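Local atomic coordinates of tungsten formylmethanofuran dehydrogenase subunit E (Syntrophus aciditrophicus, PDB entry 3D00), a protein that is of unknown function but resembles subunit E of the formylmethanofuran dehydrogenases linked to microbial methanogenesis, and binds zinc through a C-terminal treble-clef finger. Residues Pro69-Phe72 with Gly73-Trp76. Residues are numbered along the deposited sequence; the frame is centred on the assembly and turned at random.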
ATOM      1  N   PRO A  69       4.772   3.009 -11.517  1.00 37.37           N
ATOM      2  CA  PRO A  69       5.887   2.522 -10.691  1.00 37.77           C
ATOM      3  C   PRO A  69       5.781   2.829  -9.227  1.00 37.79           C
ATOM      4  O   PRO A  69       6.621   2.328  -8.452  1.00 38.84           O
ATOM      5  CB  PRO A  69       7.140   3.206 -11.312  1.00 37.16           C
ATOM      6  CG  PRO A  69       6.707   3.947 -12.467  1.00 36.93           C
ATOM      7  CD  PRO A  69       5.205   4.088 -12.437  1.00 36.64           C
ATOM      8  N   CYS A  70       4.774   3.634  -8.838  1.00 36.10           N
ATOM      9  CA  CYS A  70       4.595   4.058  -7.476  1.00 36.04           C
ATOM     10  C   CYS A  70       3.918   2.955  -6.694  1.00 35.45           C
ATOM     11  O   CYS A  70       2.789   2.546  -7.010  1.00 34.91           O
ATOM     12  CB  CYS A  70       3.753   5.344  -7.410  1.00 36.22           C
ATOM     13  SG  CYS A  70       4.299   6.650  -8.547  1.00 38.73           S
ATOM     14  N   THR A  71       4.567   2.520  -5.628  1.00 37.55           N
ATOM     15  CA  THR A  71       3.990   1.538  -4.735  1.00 37.01           C
ATOM     16  C   THR A  71       4.015   2.049  -3.313  1.00 39.29           C
ATOM     17  O   THR A  71       4.756   2.952  -2.962  1.00 39.45           O
ATOM     18  CB  THR A  71       4.688   0.138  -4.831  1.00 37.98           C
ATOM     19  OG1 THR A  71       5.948   0.151  -4.172  1.00 39.80           O
ATOM     20  CG2 THR A  71       4.887  -0.265  -6.260  1.00 37.23           C
ATOM     21  N   PHE A  72       3.198   1.434  -2.484  1.00 40.00           N
ATOM     22  CA  PHE A  72       3.219   1.742  -1.092  1.00 41.92           C
ATOM     23  C   PHE A  72       4.593   1.451  -0.448  1.00 41.99           C
ATOM     24  O   PHE A  72       5.115   2.281   0.288  1.00 41.62           O
ATOM     25  CB  PHE A  72       2.141   0.991  -0.322  1.00 43.87           C
ATOM     26  CG  PHE A  72       1.855   1.626   0.974  1.00 44.41           C
ATOM     27  CD1 PHE A  72       0.926   2.649   1.056  1.00 45.89           C
ATOM     28  CD2 PHE A  72       2.613   1.332   2.085  1.00 44.74           C
ATOM     29  CE1 PHE A  72       0.730   3.325   2.245  1.00 44.71           C
ATOM     30  CE2 PHE A  72       2.398   2.006   3.271  1.00 45.24           C
ATOM     31  CZ  PHE A  72       1.481   3.004   3.337  1.00 45.50           C
ATOM     32  N   GLY A  73       5.166   0.288  -0.760  1.00 41.86           N
ATOM     33  CA  GLY A  73       6.476  -0.083  -0.244  1.00 40.86           C
ATOM     34  C   GLY A  73       7.707   0.700  -0.731  1.00 39.94           C
ATOM     35  O   GLY A  73       8.717   0.669  -0.044  1.00 41.12           O
ATOM     36  N   ASN A  74       7.673   1.368  -1.895  1.00 40.26           N
ATOM     37  CA  ASN A  74       8.840   2.191  -2.361  1.00 38.77           C
ATOM     38  C   ASN A  74       8.694   3.668  -2.014  1.00 38.46           C
ATOM     39  O   ASN A  74       9.585   4.505  -2.259  1.00 36.90           O
ATOM     40  CB  ASN A  74       9.161   1.994  -3.855  1.00 38.18           C
ATOM     41  CG  ASN A  74       8.084   2.477  -4.781  1.00 38.12           C
ATOM     42  OD1 ASN A  74       7.205   3.247  -4.406  1.00 39.02           O
ATOM     43  ND2 ASN A  74       8.142   2.017  -6.011  1.00 39.36           N
ATOM     44  N   GLY A  75       7.555   3.963  -1.425  1.00 38.83           N
ATOM     45  CA  GLY A  75       7.252   5.269  -0.903  1.00 38.87           C
ATOM     46  C   GLY A  75       6.850   6.272  -1.944  1.00 38.66           C
ATOM     47  O   GLY A  75       6.617   7.420  -1.604  1.00 38.26           O
ATOM     48  N   TRP A  76       6.784   5.874  -3.209  1.00 39.55           N
ATOM     49  CA  TRP A  76       6.407   6.826  -4.259  1.00 39.72           C
ATOM     50  C   TRP A  76       4.895   7.021  -4.250  1.00 39.89           C
ATOM     51  O   TRP A  76       4.419   8.050  -4.689  1.00 40.06           O
ATOM     52  CB  TRP A  76       6.924   6.415  -5.630  1.00 41.10           C
ATOM     53  CG  TRP A  76       8.462   6.275  -5.688  1.00 41.87           C
ATOM     54  CD1 TRP A  76       9.378   6.766  -4.798  1.00 41.81           C
ATOM     55  CD2 TRP A  76       9.215   5.599  -6.697  1.00 42.48           C
ATOM     56  NE1 TRP A  76      10.650   6.426  -5.186  1.00 42.17           N
ATOM     57  CE2 TRP A  76      10.581   5.702  -6.342  1.00 42.13           C
ATOM     58  CE3 TRP A  76       8.868   4.916  -7.869  1.00 42.90           C
ATOM     59  CZ2 TRP A  76      11.605   5.143  -7.118  1.00 43.10           C
ATOM     60  CZ3 TRP A  76       9.881   4.351  -8.648  1.00 42.37           C
ATOM     61  CH2 TRP A  76      11.240   4.473  -8.268  1.00 42.88           C
TER
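Thr71 and Asn74 meet because both place their polar groups between backbone N and carbonyl carbon: the hydroxyl of Thr71 with chi1 76°, the amide of Asn74 with chi1 65°. The two side chains cross at about a right angle, and Thr71 OG1 lies 3.2 Å from Asn74 CG while accepting a hydrogen bond from the backbone N of Asn74 (3.1 Å). The Asn74 amide reaches back to the Pro69-Thr71 backbone. From Asn74 ND2 a hydrogen bond of 2.9 Å runs to Pro69 O, in the plane of that carbonyl and of the Asn74 amide alike. Asn74 OD1 takes two backbone donors from opposite faces of its plane: Thr71 N at 3.0 Å, well above the carbonyl plane, and Trp76 N at 2.9 Å, tilted from it. The bond to Trp76 N, two residues on, makes an Asx turn, and the three bonds together fix the rotation of the amide. This turn lies in the connection between helix 60-67 and strand 77-79, an outermost strand, within this chain, of the mixed sheet in the alpha+beta FmdE core. Weak backbone bonds from Asn74 N and Gly75 N to Thr71 O accompany the turn, which Gly75 passes with a positive phi of 78°. Over one face of the Trp76 indole sits Asn74 ND2, offset toward the rim, whereas Pro69 CB approaches the ring in its plane, 4.0 Å from CZ3. Beside them, Cys70 CB packs on Trp76 CB at 3.8 Å, with Cys70 also touching Ala52 of the adjacent strand 50-54. The second subunit grips the same turn: its Asp62 is hydrogen-bonded to Thr71 OG1 and Gly73 N, its His23 O receives Asn74 ND2, and its Phe72 stacks on Phe72.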